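Local coordinates for protein DOA1 (Saccharomyces cerevisiae, PDB 3ODT) that probably binds ubiquitin through its WD40 beta-propeller domain and, through it, regulates the turnover of F-box proteins, at residues Asp238-Ile250 against Lys259-Val272. Numbering follows the deposited sequence.
Sequences DIVSCGEDRTVRI and KQVITLPAISIWSV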
ATOM      1  N   ASP A 238     -13.703  -6.863  -4.761  1.00 10.53           N
ATOM      2  CA  ASP A 238     -13.315  -7.765  -3.675  1.00  9.11           C
ATOM      3  C   ASP A 238     -12.120  -7.166  -2.939  1.00  8.75           C
ATOM      4  O   ASP A 238     -11.374  -6.327  -3.495  1.00  8.53           O
ATOM      5  CB  ASP A 238     -12.872  -9.130  -4.192  1.00 10.98           C
ATOM      6  CG  ASP A 238     -14.012 -10.007  -4.681  1.00 18.92           C
ATOM      7  OD1 ASP A 238     -15.196  -9.665  -4.480  1.00 19.77           O
ATOM      8  OD2 ASP A 238     -13.685 -11.077  -5.262  1.00 15.10           O
ATOM      9  N   ILE A 239     -11.913  -7.598  -1.707  1.00  8.37           N
ATOM     10  CA  ILE A 239     -10.815  -7.104  -0.904  1.00  7.13           C
ATOM     11  C   ILE A 239      -9.667  -8.113  -0.972  1.00  7.59           C
ATOM     12  O   ILE A 239      -9.888  -9.318  -0.858  1.00  7.00           O
ATOM     13  CB  ILE A 239     -11.233  -6.940   0.574  1.00  8.33           C
ATOM     14  CG1 ILE A 239     -12.441  -6.014   0.708  1.00 10.02           C
ATOM     15  CG2 ILE A 239     -10.039  -6.473   1.406  1.00  8.96           C
ATOM     16  CD1 ILE A 239     -13.076  -6.068   2.098  1.00 10.91           C
ATOM     17  N   VAL A 240      -8.454  -7.618  -1.179  1.00  7.40           N
ATOM     18  CA  VAL A 240      -7.269  -8.435  -0.968  1.00  6.76           C
ATOM     19  C   VAL A 240      -6.510  -7.896   0.245  1.00  5.92           C
ATOM     20  O   VAL A 240      -6.320  -6.685   0.388  1.00  6.17           O
ATOM     21  CB  VAL A 240      -6.348  -8.479  -2.196  1.00  7.86           C
ATOM     22  CG1 VAL A 240      -5.808  -7.126  -2.553  1.00 18.23           C
ATOM     23  CG2 VAL A 240      -5.210  -9.428  -1.932  1.00  8.92           C
ATOM     24  N   SER A 241      -6.146  -8.785   1.140  1.00  5.38           N
ATOM     25  CA  SER A 241      -5.418  -8.418   2.341  1.00  6.47           C
ATOM     26  C   SER A 241      -4.213  -9.326   2.529  1.00  7.56           C
ATOM     27  O   SER A 241      -4.158 -10.424   1.954  1.00  7.62           O
ATOM     28  CB  SER A 241      -6.320  -8.543   3.564  1.00  7.56           C
ATOM     29  OG  SER A 241      -6.718  -9.899   3.816  1.00  7.86           O
ATOM     30  N   CYS A 242      -3.279  -8.892   3.351  1.00  5.97           N
ATOM     31  CA  CYS A 242      -2.149  -9.719   3.717  1.00  6.04           C
ATOM     32  C   CYS A 242      -1.601  -9.319   5.063  1.00  6.26           C
ATOM     33  O   CYS A 242      -1.832  -8.207   5.552  1.00  7.29           O
ATOM     34  CB  CYS A 242      -1.047  -9.628   2.657  1.00  8.49           C
ATOM     35  SG  CYS A 242      -0.195  -8.040   2.565  1.00  7.51           S
ATOM     36  N   GLY A 243      -0.840 -10.219   5.682  1.00  7.19           N
ATOM     37  CA  GLY A 243      -0.253  -9.878   6.954  1.00  8.28           C
ATOM     38  C   GLY A 243       0.722 -10.877   7.550  1.00  6.72           C
ATOM     39  O   GLY A 243       1.394 -11.662   6.876  1.00  7.97           O
ATOM     40  N   GLU A 244       0.791 -10.791   8.861  1.00  6.48           N
ATOM     41  CA  GLU A 244       1.807 -11.421   9.640  1.00  5.60           C
ATOM     42  C   GLU A 244       1.602 -12.939   9.772  1.00  7.33           C
ATOM     43  O   GLU A 244       2.527 -13.676  10.117  1.00  7.12           O
ATOM     44  CB  GLU A 244       1.864 -10.701  10.999  1.00  8.56           C
ATOM     45  CG  GLU A 244       2.957 -11.173  11.970  1.00  8.13           C
ATOM     46  CD  GLU A 244       4.349 -11.204  11.352  1.00  6.52           C
ATOM     47  OE1 GLU A 244       4.727 -10.248  10.646  1.00  8.24           O
ATOM     48  OE2 GLU A 244       5.077 -12.181  11.617  1.00  6.86           O
ATOM     49  N   ASP A 245       0.405 -13.413   9.445  1.00  5.90           N
ATOM     50  CA  ASP A 245       0.107 -14.851   9.498  1.00  5.95           C
ATOM     51  C   ASP A 245       0.481 -15.624   8.236  1.00  7.10           C
ATOM     52  O   ASP A 245       0.074 -16.772   8.057  1.00  8.46           O
ATOM     53  CB  ASP A 245      -1.344 -15.086   9.851  1.00  7.74           C
ATOM     54  CG  ASP A 245      -2.304 -14.651   8.744  1.00  8.56           C
ATOM     55  OD1 ASP A 245      -1.805 -14.148   7.711  1.00  8.33           O
ATOM     56  OD2 ASP A 245      -3.547 -14.879   8.919  1.00 11.09           O
ATOM     57  N   ARG A 246       1.309 -15.002   7.397  1.00  6.29           N
ATOM     58  CA  ARG A 246       1.873 -15.610   6.188  1.00  7.31           C
ATOM     59  C   ARG A 246       0.864 -15.747   5.063  1.00  5.80           C
ATOM     60  O   ARG A 246       1.133 -16.450   4.078  1.00  7.88           O
ATOM     61  CB  ARG A 246       2.537 -16.969   6.474  1.00  8.54           C
ATOM     62  CG  ARG A 246       3.398 -16.977   7.730  1.00  7.90           C
ATOM     63  CD  ARG A 246       4.247 -18.222   7.822  1.00 11.19           C
ATOM     64  NE  ARG A 246       3.513 -19.454   8.109  1.00 15.73           N
ATOM     65  CZ  ARG A 246       3.343 -20.461   7.253  1.00 13.81           C
ATOM     66  NH1 ARG A 246       3.779 -20.380   5.995  1.00 12.20           N
ATOM     67  NH2 ARG A 246       2.698 -21.553   7.641  1.00 22.17           N
ATOM     68  N   THR A 247      -0.265 -15.071   5.181  1.00  5.90           N
ATOM     69  CA  THR A 247      -1.319 -15.243   4.202  1.00  6.35           C
ATOM     70  C   THR A 247      -1.620 -13.970   3.396  1.00  6.19           C
ATOM     71  O   THR A 247      -1.477 -12.827   3.863  1.00  7.91           O
ATOM     72  CB  THR A 247      -2.653 -15.768   4.795  1.00  7.49           C
ATOM     73  OG1 THR A 247      -3.307 -14.758   5.567  1.00  8.37           O
ATOM     74  CG2 THR A 247      -2.439 -17.069   5.599  1.00  8.31           C
ATOM     75  N   VAL A 248      -2.078 -14.229   2.174  1.00  5.92           N
ATOM     76  CA  VAL A 248      -2.805 -13.285   1.328  1.00  6.61           C
ATOM     77  C   VAL A 248      -4.225 -13.816   1.279  1.00  5.87           C
ATOM     78  O   VAL A 248      -4.428 -15.012   1.043  1.00  7.48           O
ATOM     79  CB  VAL A 248      -2.221 -13.221  -0.102  1.00  9.08           C
ATOM     80  CG1 VAL A 248      -3.068 -12.304  -0.969  1.00  8.66           C
ATOM     81  CG2 VAL A 248      -0.775 -12.722  -0.044  1.00  8.90           C
ATOM     82  N   ARG A 249      -5.206 -12.958   1.501  1.00  7.69           N
ATOM     83  CA  ARG A 249      -6.582 -13.411   1.552  1.00  7.83           C
ATOM     84  C   ARG A 249      -7.434 -12.595   0.616  1.00  7.52           C
ATOM     85  O   ARG A 249      -7.210 -11.393   0.450  1.00  7.54           O
ATOM     86  CB  ARG A 249      -7.129 -13.378   2.969  1.00  8.25           C
ATOM     87  CG  ARG A 249      -6.353 -14.290   3.878  1.00  7.23           C
ATOM     88  CD  ARG A 249      -6.908 -14.313   5.280  1.00  9.79           C
ATOM     89  NE  ARG A 249      -6.057 -15.098   6.181  1.00  8.01           N
ATOM     90  CZ  ARG A 249      -6.475 -16.016   7.032  1.00  9.07           C
ATOM     91  NH1 ARG A 249      -7.745 -16.383   7.082  1.00 12.91           N
ATOM     92  NH2 ARG A 249      -5.576 -16.603   7.814  1.00  8.82           N
ATOM     93  N   ILE A 250      -8.436 -13.237   0.032  1.00  7.64           N
ATOM     94  CA  ILE A 250      -9.344 -12.557  -0.873  1.00  8.40           C
ATOM     95  C   ILE A 250     -10.736 -12.686  -0.292  1.00  7.73           C
ATOM     96  O   ILE A 250     -11.138 -13.793   0.062  1.00  7.96           O
ATOM     97  CB  ILE A 250      -9.289 -13.164  -2.297  1.00  9.32           C
ATOM     98  CG1 ILE A 250      -7.891 -12.963  -2.900  1.00 11.49           C
ATOM     99  CG2 ILE A 250     -10.305 -12.499  -3.220  1.00 10.99           C
ATOM    100  CD1 ILE A 250      -7.076 -14.198  -2.958  1.00 37.14           C
ATOM    101  N   LYS A 259     -12.959 -15.882   0.316  1.00  7.91           N
ATOM    102  CA  LYS A 259     -12.965 -16.610  -0.956  1.00  8.39           C
ATOM    103  C   LYS A 259     -11.719 -17.490  -1.139  1.00  6.71           C
ATOM    104  O   LYS A 259     -11.802 -18.566  -1.749  1.00  9.14           O
ATOM    105  CB  LYS A 259     -13.067 -15.625  -2.120  1.00 11.00           C
ATOM    106  CG  LYS A 259     -14.360 -14.788  -2.150  1.00 13.10           C
ATOM    107  CD  LYS A 259     -14.385 -13.922  -3.402  1.00 23.60           C
ATOM    108  CE  LYS A 259     -15.675 -13.218  -3.615  1.00 35.69           C
ATOM    109  NZ  LYS A 259     -15.798 -12.890  -5.062  1.00 27.92           N
ATOM    110  N   GLN A 260     -10.569 -17.020  -0.651  1.00  7.37           N
ATOM    111  CA  GLN A 260      -9.339 -17.775  -0.800  1.00  7.14           C
ATOM    112  C   GLN A 260      -8.335 -17.347   0.261  1.00  7.15           C
ATOM    113  O   GLN A 260      -8.257 -16.160   0.633  1.00  8.07           O
ATOM    114  CB  GLN A 260      -8.724 -17.596  -2.198  1.00  8.09           C
ATOM    115  CG  GLN A 260      -7.557 -18.481  -2.450  1.00  7.83           C
ATOM    116  CD  GLN A 260      -7.050 -18.359  -3.868  1.00 12.66           C
ATOM    117  OE1 GLN A 260      -7.499 -17.501  -4.626  1.00 10.06           O
ATOM    118  NE2 GLN A 260      -6.087 -19.192  -4.227  1.00  9.37           N
ATOM    119  N   VAL A 261      -7.567 -18.322   0.739  1.00  6.67           N
ATOM    120  CA  VAL A 261      -6.401 -18.073   1.582  1.00  8.09           C
ATOM    121  C   VAL A 261      -5.202 -18.666   0.889  1.00  8.40           C
ATOM    122  O   VAL A 261      -5.159 -19.865   0.605  1.00 10.04           O
ATOM    123  CB  VAL A 261      -6.545 -18.711   2.955  1.00  7.66           C
ATOM    124  CG1 VAL A 261      -5.274 -18.502   3.805  1.00 10.84           C
ATOM    125  CG2 VAL A 261      -7.771 -18.182   3.657  1.00  7.95           C
ATOM    126  N   ILE A 262      -4.232 -17.811   0.623  1.00  6.86           N
ATOM    127  CA  ILE A 262      -2.955 -18.205   0.040  1.00  7.03           C
ATOM    128  C   ILE A 262      -1.884 -18.106   1.124  1.00  7.63           C
ATOM    129  O   ILE A 262      -1.665 -17.045   1.728  1.00  9.45           O
ATOM    130  CB  ILE A 262      -2.550 -17.272  -1.120  1.00  8.38           C
ATOM    131  CG1 ILE A 262      -3.560 -17.339  -2.266  1.00  9.09           C
ATOM    132  CG2 ILE A 262      -1.184 -17.634  -1.672  1.00 10.00           C
ATOM    133  CD1 ILE A 262      -3.436 -16.228  -3.262  1.00 13.62           C
ATOM    134  N   THR A 263      -1.266 -19.228   1.429  1.00  8.71           N
ATOM    135  CA  THR A 263      -0.270 -19.297   2.468  1.00  9.88           C
ATOM    136  C   THR A 263       1.092 -19.396   1.816  1.00  9.00           C
ATOM    137  O   THR A 263       1.311 -20.223   0.949  1.00 11.49           O
ATOM    138  CB  THR A 263      -0.501 -20.485   3.379  1.00 10.80           C
ATOM    139  OG1 THR A 263      -1.798 -20.377   3.973  1.00 12.02           O
ATOM    140  CG2 THR A 263       0.555 -20.517   4.478  1.00 13.23           C
ATOM    141  N   LEU A 264       1.984 -18.504   2.215  1.00  8.24           N
ATOM    142  CA  LEU A 264       3.328 -18.428   1.652  1.00  7.48           C
ATOM    143  C   LEU A 264       4.409 -18.742   2.678  1.00  7.64           C
ATOM    144  O   LEU A 264       4.203 -18.514   3.866  1.00  8.79           O
ATOM    145  CB  LEU A 264       3.556 -17.015   1.129  1.00 10.18           C
ATOM    146  CG  LEU A 264       2.617 -16.597  -0.018  1.00 11.41           C
ATOM    147  CD1 LEU A 264       2.849 -15.165  -0.383  1.00 13.06           C
ATOM    148  CD2 LEU A 264       2.821 -17.447  -1.246  1.00 13.72           C
ATOM    149  N   PRO A 265       5.574 -19.242   2.205  1.00  7.87           N
ATOM    150  CA  PRO A 265       6.672 -19.626   3.105  1.00 10.15           C
ATOM    151  C   PRO A 265       7.529 -18.408   3.474  1.00 11.60           C
ATOM    152  O   PRO A 265       8.744 -18.374   3.226  1.00 14.05           O
ATOM    153  CB  PRO A 265       7.469 -20.654   2.277  1.00 15.77           C
ATOM    154  CG  PRO A 265       7.278 -20.179   0.844  1.00 17.93           C
ATOM    155  CD  PRO A 265       5.861 -19.610   0.799  1.00 14.69           C
ATOM    156  N   ALA A 266       6.881 -17.423   4.078  1.00  9.09           N
ATOM    157  CA  ALA A 266       7.530 -16.214   4.535  1.00  7.57           C
ATOM    158  C   ALA A 266       6.918 -15.814   5.851  1.00  7.44           C
ATOM    159  O   ALA A 266       5.711 -15.898   6.024  1.00  9.52           O
ATOM    160  CB  ALA A 266       7.315 -15.115   3.508  1.00 10.07           C
ATOM    161  N   ILE A 267       7.721 -15.354   6.803  1.00  8.46           N
ATOM    162  CA  ILE A 267       7.193 -15.081   8.132  1.00  7.95           C
ATOM    163  C   ILE A 267       6.208 -13.899   8.134  1.00  6.53           C
ATOM    164  O   ILE A 267       5.329 -13.856   8.999  1.00  7.55           O
ATOM    165  CB  ILE A 267       8.283 -14.859   9.209  1.00  9.54           C
ATOM    166  CG1 ILE A 267       9.160 -13.650   8.879  1.00  8.95           C
ATOM    167  CG2 ILE A 267       9.089 -16.168   9.438  1.00  9.36           C
ATOM    168  CD1 ILE A 267      10.201 -13.371   9.941  1.00 13.29           C
ATOM    169  N   SER A 268       6.364 -12.970   7.192  1.00  7.94           N
ATOM    170  CA  SER A 268       5.493 -11.787   7.088  1.00  7.30           C
ATOM    171  C   SER A 268       5.187 -11.459   5.651  1.00  5.78           C
ATOM    172  O   SER A 268       6.105 -11.440   4.802  1.00  7.77           O
ATOM    173  CB  SER A 268       6.206 -10.558   7.671  1.00  8.93           C
ATOM    174  OG  SER A 268       6.648 -10.775   8.999  1.00  8.21           O
ATOM    175  N   ILE A 269       3.926 -11.157   5.351  1.00  5.96           N
ATOM    176  CA  ILE A 269       3.560 -10.670   4.021  1.00  6.73           C
ATOM    177  C   ILE A 269       3.246  -9.169   4.155  1.00  5.47           C
ATOM    178  O   ILE A 269       2.290  -8.814   4.823  1.00  7.03           O
ATOM    179  CB  ILE A 269       2.330 -11.394   3.443  1.00  7.17           C
ATOM    180  CG1 ILE A 269       2.390 -12.895   3.722  1.00  7.29           C
ATOM    181  CG2 ILE A 269       2.227 -11.080   1.920  1.00  6.96           C
ATOM    182  CD1 ILE A 269       3.653 -13.579   3.245  1.00  9.89           C
ATOM    183  N   TRP A 270       4.119  -8.316   3.604  1.00  5.29           N
ATOM    184  CA  TRP A 270       4.068  -6.890   3.878  1.00  5.12           C
ATOM    185  C   TRP A 270       3.105  -6.078   3.028  1.00  5.18           C
ATOM    186  O   TRP A 270       2.593  -5.054   3.477  1.00  7.52           O
ATOM    187  CB  TRP A 270       5.461  -6.272   3.757  1.00  7.63           C
ATOM    188  CG  TRP A 270       6.412  -6.806   4.736  1.00  7.76           C
ATOM    189  CD1 TRP A 270       7.520  -7.556   4.488  1.00  7.04           C
ATOM    190  CD2 TRP A 270       6.339  -6.636   6.153  1.00  9.00           C
ATOM    191  NE1 TRP A 270       8.147  -7.873   5.674  1.00  7.29           N
ATOM    192  CE2 TRP A 270       7.437  -7.321   6.708  1.00  7.29           C
ATOM    193  CE3 TRP A 270       5.441  -5.992   6.999  1.00 10.81           C
ATOM    194  CZ2 TRP A 270       7.671  -7.367   8.074  1.00  8.34           C
ATOM    195  CZ3 TRP A 270       5.682  -6.022   8.370  1.00  8.88           C
ATOM    196  CH2 TRP A 270       6.771  -6.734   8.891  1.00  9.66           C
ATOM    197  N   SER A 271       2.950  -6.485   1.774  1.00  5.82           N
ATOM    198  CA  SER A 271       2.265  -5.623   0.826  1.00  7.04           C
ATOM    199  C   SER A 271       1.627  -6.408  -0.311  1.00  6.20           C
ATOM    200  O   SER A 271       2.145  -7.441  -0.764  1.00  6.79           O
ATOM    201  CB  SER A 271       3.291  -4.640   0.240  1.00  7.83           C
ATOM    202  OG  SER A 271       2.669  -3.729  -0.668  1.00  8.43           O
ATOM    203  N   VAL A 272       0.464  -5.928  -0.718  1.00  5.52           N
ATOM    204  CA  VAL A 272      -0.197  -6.360  -1.945  1.00  5.43           C
ATOM    205  C   VAL A 272      -0.626  -5.159  -2.762  1.00  6.81           C
ATOM    206  O   VAL A 272      -0.857  -4.051  -2.226  1.00  7.46           O
ATOM    207  CB  VAL A 272      -1.454  -7.213  -1.663  1.00  6.84           C
ATOM    208  CG1 VAL A 272      -1.051  -8.582  -1.112  1.00 10.05           C
ATOM    209  CG2 VAL A 272      -2.373  -6.509  -0.646  1.00 10.59           C
TER
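Val248 and Ile262 form a hydrogen-bonded antiparallel pair joining strand 247-250 to strand 259-263, the outer strand of one blade of a WD40 beta propeller; the chain then crosses to begin the next blade with strand 269-272. Both peptides of the pair are satisfied, Val248 N by Ile262 O and Ile262 N by Val248 O at 2.8 Å. At Ile250 a classic beta bulge makes one carbonyl serve two donors: Ile250 O takes Lys259 N and, weakly, Gln260 N at 3.4 Å. Lys259 runs on in an extended chain long enough to bring NZ within 2.8 Å of Asp238 OD2, a salt bridge made on the syn side of the carboxylate.

At the other end, the crossing segment is held by the Gly243-Arg246 type I turn. Arg246 O receives Leu264 N almost head-on, and Arg246 NH1 returns a bond to Leu264 O (2.9 Å) while Thr263 CG2 covers one guanidinium face. Gly243 O accepts Ile269 N from above its carbonyl plane. Glu244, with CG anti to the backbone N (chi1 -177°) and a bend at chi2, brings OE1 to Ser268 OG at 2.6 Å; Tyr229 OH is a second partner of OE1.

Between the blades the filling is apolar and mostly beta-branched, suited to a buried strand interface: Ile269 CG2 lies 3.9 Å from Val248 CG2, Cys242 packs against both Ile269 and Val272, and Val240 and Val272 meet tip to tip. Thr247 and Arg249 lie on the face opposite Val248; Asp245, in the turn before them, makes an Asx turn, OD1 accepting both Thr247 N and Thr247 OG1. A threonine suits this place because its hydroxyl can also accept: Arg249 NE reaches Thr247 OG1 in the guanidinium plane, at 2.8 Å and 163°.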